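Local coordinates for long form salivary protein D7L (Phlebotomus duboscqi, PDB 6MT7), which binds and sequesters cysteinyl leukotrienes and a thromboxane A2 analogue, countering the host response and platelet aggregation while the sand fly feeds on blood, at residues 141-146 / 162-167. Numbering follows the deposited sequence.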
ATOM      1  N   SER A 141      16.547   3.828   3.245  1.00 11.03           N
ATOM      2  CA  SER A 141      17.671   4.763   3.188  1.00 11.49           C
ATOM      3  C   SER A 141      18.836   4.163   2.414  1.00 15.02           C
ATOM      4  O   SER A 141      19.437   4.830   1.565  1.00 14.05           O
ATOM      5  CB  SER A 141      18.136   5.166   4.592  1.00 13.47           C
ATOM      6  OG  SER A 141      18.387   4.048   5.426  1.00 14.75           O
ATOM      7  N   ASP A 142      19.155   2.895   2.674  1.00 14.36           N
ATOM      8  CA  ASP A 142      20.298   2.278   2.007  1.00 14.84           C
ATOM      9  C   ASP A 142      20.045   2.105   0.515  1.00 17.17           C
ATOM     10  O   ASP A 142      20.954   2.311  -0.301  1.00 17.27           O
ATOM     11  CB  ASP A 142      20.627   0.944   2.679  1.00 15.28           C
ATOM     12  CG  ASP A 142      21.179   1.131   4.080  1.00 23.57           C
ATOM     13  OD1 ASP A 142      21.963   2.085   4.278  1.00 27.21           O
ATOM     14  OD2 ASP A 142      20.828   0.342   4.987  1.00 22.92           O
ATOM     15  N   PHE A 143      18.813   1.759   0.131  1.00 14.45           N
ATOM     16  CA  PHE A 143      18.504   1.587  -1.284  1.00 11.25           C
ATOM     17  C   PHE A 143      18.475   2.928  -2.004  1.00 12.30           C
ATOM     18  O   PHE A 143      19.015   3.068  -3.110  1.00 11.19           O
ATOM     19  CB  PHE A 143      17.162   0.873  -1.457  1.00  9.55           C
ATOM     20  CG  PHE A 143      16.757   0.692  -2.896  1.00 11.17           C
ATOM     21  CD1 PHE A 143      17.309  -0.331  -3.661  1.00 16.68           C
ATOM     22  CD2 PHE A 143      15.846   1.547  -3.491  1.00  9.56           C
ATOM     23  CE1 PHE A 143      16.953  -0.503  -4.991  1.00 12.11           C
ATOM     24  CE2 PHE A 143      15.481   1.387  -4.824  1.00 13.17           C
ATOM     25  CZ  PHE A 143      16.037   0.355  -5.575  1.00 13.18           C
ATOM     26  N   CYS A 144      17.798   3.913  -1.408  1.00 11.10           N
ATOM     27  CA  CYS A 144      17.643   5.202  -2.058  1.00  7.35           C
ATOM     28  C   CYS A 144      18.933   6.017  -2.047  1.00 11.24           C
ATOM     29  O   CYS A 144      19.101   6.892  -2.901  1.00 14.39           O
ATOM     30  CB  CYS A 144      16.506   5.971  -1.387  1.00  9.36           C
ATOM     31  SG  CYS A 144      14.903   5.227  -1.743  1.00 12.49           S
ATOM     32  N   ASN A 145      19.851   5.729  -1.121  1.00 16.95           N
ATOM     33  CA  ASN A 145      21.150   6.393  -1.099  1.00 17.89           C
ATOM     34  C   ASN A 145      22.062   5.913  -2.211  1.00 18.15           C
ATOM     35  O   ASN A 145      23.084   6.559  -2.481  1.00 20.65           O
ATOM     36  CB  ASN A 145      21.838   6.174   0.246  1.00 16.89           C
ATOM     37  CG  ASN A 145      21.333   7.116   1.317  1.00 23.13           C
ATOM     38  OD1 ASN A 145      20.697   8.129   1.023  1.00 29.08           O
ATOM     39  ND2 ASN A 145      21.620   6.789   2.567  1.00 24.24           N
ATOM     40  N   ALA A 146      21.716   4.812  -2.867  1.00 13.73           N
ATOM     41  CA  ALA A 146      22.528   4.273  -3.942  1.00 14.24           C
ATOM     42  C   ALA A 146      22.051   4.784  -5.294  1.00 18.96           C
ATOM     43  O   ALA A 146      20.888   5.165  -5.464  1.00 15.03           O
ATOM     44  CB  ALA A 146      22.497   2.740  -3.917  1.00 14.03           C
ATOM     45  N   ALA A 162      10.801   9.386  -0.503  1.00 12.42           N
ATOM     46  CA  ALA A 162       9.393   9.767  -0.389  1.00 14.49           C
ATOM     47  C   ALA A 162       8.486   8.747  -1.058  1.00 12.82           C
ATOM     48  O   ALA A 162       7.368   8.497  -0.588  1.00  8.37           O
ATOM     49  CB  ALA A 162       9.167  11.154  -0.988  1.00 13.97           C
ATOM     50  N   TYR A 163       8.944   8.156  -2.168  1.00  9.91           N
ATOM     51  CA  TYR A 163       8.152   7.113  -2.810  1.00 10.80           C
ATOM     52  C   TYR A 163       8.040   5.880  -1.908  1.00  9.46           C
ATOM     53  O   TYR A 163       6.942   5.359  -1.683  1.00  6.70           O
ATOM     54  CB  TYR A 163       8.751   6.733  -4.175  1.00  9.92           C
ATOM     55  CG  TYR A 163       8.067   5.504  -4.724  1.00 11.83           C
ATOM     56  CD1 TYR A 163       6.829   5.600  -5.343  1.00 14.38           C
ATOM     57  CD2 TYR A 163       8.628   4.235  -4.563  1.00 11.02           C
ATOM     58  CE1 TYR A 163       6.170   4.476  -5.797  1.00 13.98           C
ATOM     59  CE2 TYR A 163       7.969   3.103  -5.002  1.00 12.69           C
ATOM     60  CZ  TYR A 163       6.742   3.230  -5.625  1.00 12.98           C
ATOM     61  OH  TYR A 163       6.078   2.111  -6.077  1.00 15.59           O
ATOM     62  N   TYR A 164       9.161   5.402  -1.362  1.00  7.27           N
ATOM     63  CA  TYR A 164       9.089   4.155  -0.607  1.00  8.59           C
ATOM     64  C   TYR A 164       8.424   4.337   0.753  1.00  6.52           C
ATOM     65  O   TYR A 164       7.854   3.379   1.291  1.00  6.93           O
ATOM     66  CB  TYR A 164      10.485   3.541  -0.473  1.00  6.58           C
ATOM     67  CG  TYR A 164      10.846   2.809  -1.739  1.00  7.01           C
ATOM     68  CD1 TYR A 164      10.290   1.569  -2.028  1.00  8.37           C
ATOM     69  CD2 TYR A 164      11.682   3.385  -2.677  1.00  9.01           C
ATOM     70  CE1 TYR A 164      10.597   0.897  -3.204  1.00 10.91           C
ATOM     71  CE2 TYR A 164      11.987   2.728  -3.858  1.00  8.57           C
ATOM     72  CZ  TYR A 164      11.441   1.488  -4.117  1.00 13.14           C
ATOM     73  OH  TYR A 164      11.748   0.835  -5.292  1.00 11.16           O
ATOM     74  N   TYR A 165       8.469   5.543   1.319  1.00  6.65           N
ATOM     75  CA  TYR A 165       7.640   5.845   2.484  1.00  6.67           C
ATOM     76  C   TYR A 165       6.171   6.025   2.120  1.00  6.55           C
ATOM     77  O   TYR A 165       5.344   6.174   3.023  1.00  7.02           O
ATOM     78  CB  TYR A 165       8.116   7.118   3.174  1.00  8.83           C
ATOM     79  CG  TYR A 165       9.497   7.048   3.771  1.00  7.08           C
ATOM     80  CD1 TYR A 165       9.983   5.881   4.348  1.00  9.64           C
ATOM     81  CD2 TYR A 165      10.310   8.174   3.776  1.00 14.82           C
ATOM     82  CE1 TYR A 165      11.270   5.840   4.912  1.00 11.15           C
ATOM     83  CE2 TYR A 165      11.585   8.145   4.326  1.00 15.28           C
ATOM     84  CZ  TYR A 165      12.058   6.984   4.888  1.00 12.63           C
ATOM     85  OH  TYR A 165      13.332   6.983   5.430  1.00 14.54           O
ATOM     86  N   ARG A 166       5.839   6.008   0.825  1.00  6.47           N
ATOM     87  CA  ARG A 166       4.480   6.231   0.334  1.00  6.57           C
ATOM     88  C   ARG A 166       3.936   7.578   0.797  1.00  6.54           C
ATOM     89  O   ARG A 166       2.762   7.715   1.161  1.00  6.63           O
ATOM     90  CB  ARG A 166       3.537   5.083   0.707  1.00  7.23           C
ATOM     91  CG  ARG A 166       3.495   3.977  -0.362  1.00  6.14           C
ATOM     92  CD  ARG A 166       4.811   3.190  -0.385  1.00  6.16           C
ATOM     93  NE  ARG A 166       4.807   2.109  -1.374  1.00  6.09           N
ATOM     94  CZ  ARG A 166       5.784   1.210  -1.500  1.00  7.96           C
ATOM     95  NH1 ARG A 166       6.854   1.255  -0.710  1.00  6.20           N
ATOM     96  NH2 ARG A 166       5.692   0.246  -2.408  1.00  6.90           N
ATOM     97  N   LEU A 167       4.798   8.595   0.761  1.00  6.73           N
ATOM     98  CA  LEU A 167       4.313   9.967   0.819  1.00  8.73           C
ATOM     99  C   LEU A 167       3.791  10.413  -0.542  1.00  8.32           C
ATOM    100  O   LEU A 167       2.850  11.213  -0.609  1.00  8.04           O
ATOM    101  CB  LEU A 167       5.423  10.905   1.293  1.00  7.17           C
ATOM    102  CG  LEU A 167       6.085  10.485   2.609  1.00  7.20           C
ATOM    103  CD1 LEU A 167       7.199  11.453   2.999  1.00  8.73           C
ATOM    104  CD2 LEU A 167       5.049  10.376   3.708  1.00  7.17           C
TER
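F143 and C144 meet Y164 in a small, buried, apolar contact between two short helices, 140-144 and 159-164, in the C-terminal half of the chain. No hydrogen bond crosses between the segments, and only 144 Å² is buried. The closest CA pair, C144 and Y164, is 8.7 Å apart, so side chains alone bridge the gap. The F143 ring reaches across because its CG lies anti to the backbone N (chi1 178°). Its CE2 comes obliquely against the CE2/OH end of the Y164 ring, 3.9 Å from Y164 CE2 and 3.8 Å from Y164 OH. The ring centroids are 5.7 Å apart with planes at 79°, an oblique pairing. Nearer the ring's root, C144 SG lies 3.8 Å from Y164 CD2, and 5.0 Å from the ring centroid at 65° off the normal, a slanting sulfur-aromatic contact. That sulfur is already joined to C160 SG. The disulfide thus ties helix 140-144 covalently to helix 159-164, as disulfides link helices elsewhere in the odorant-binding-protein family, and Y164 packs beside this bridge one turn further on. Y163 CD2 covers one face of the phenol, 3.6 Å above the Y164 ring plane and over its centre, while the hydroxyl at the far end is hydrogen-bonded to K134 N. Directly after Y164 the helix finishes in a Schellman motif: R166 takes positive phi, and backbone bonds run from L167 N to A162 O and from R166 N to Y163 O. Separately, R166 NH1 donates in its guanidinium plane to Y164 O at 3.1 Å, and NH2 forms a salt bridge with D9.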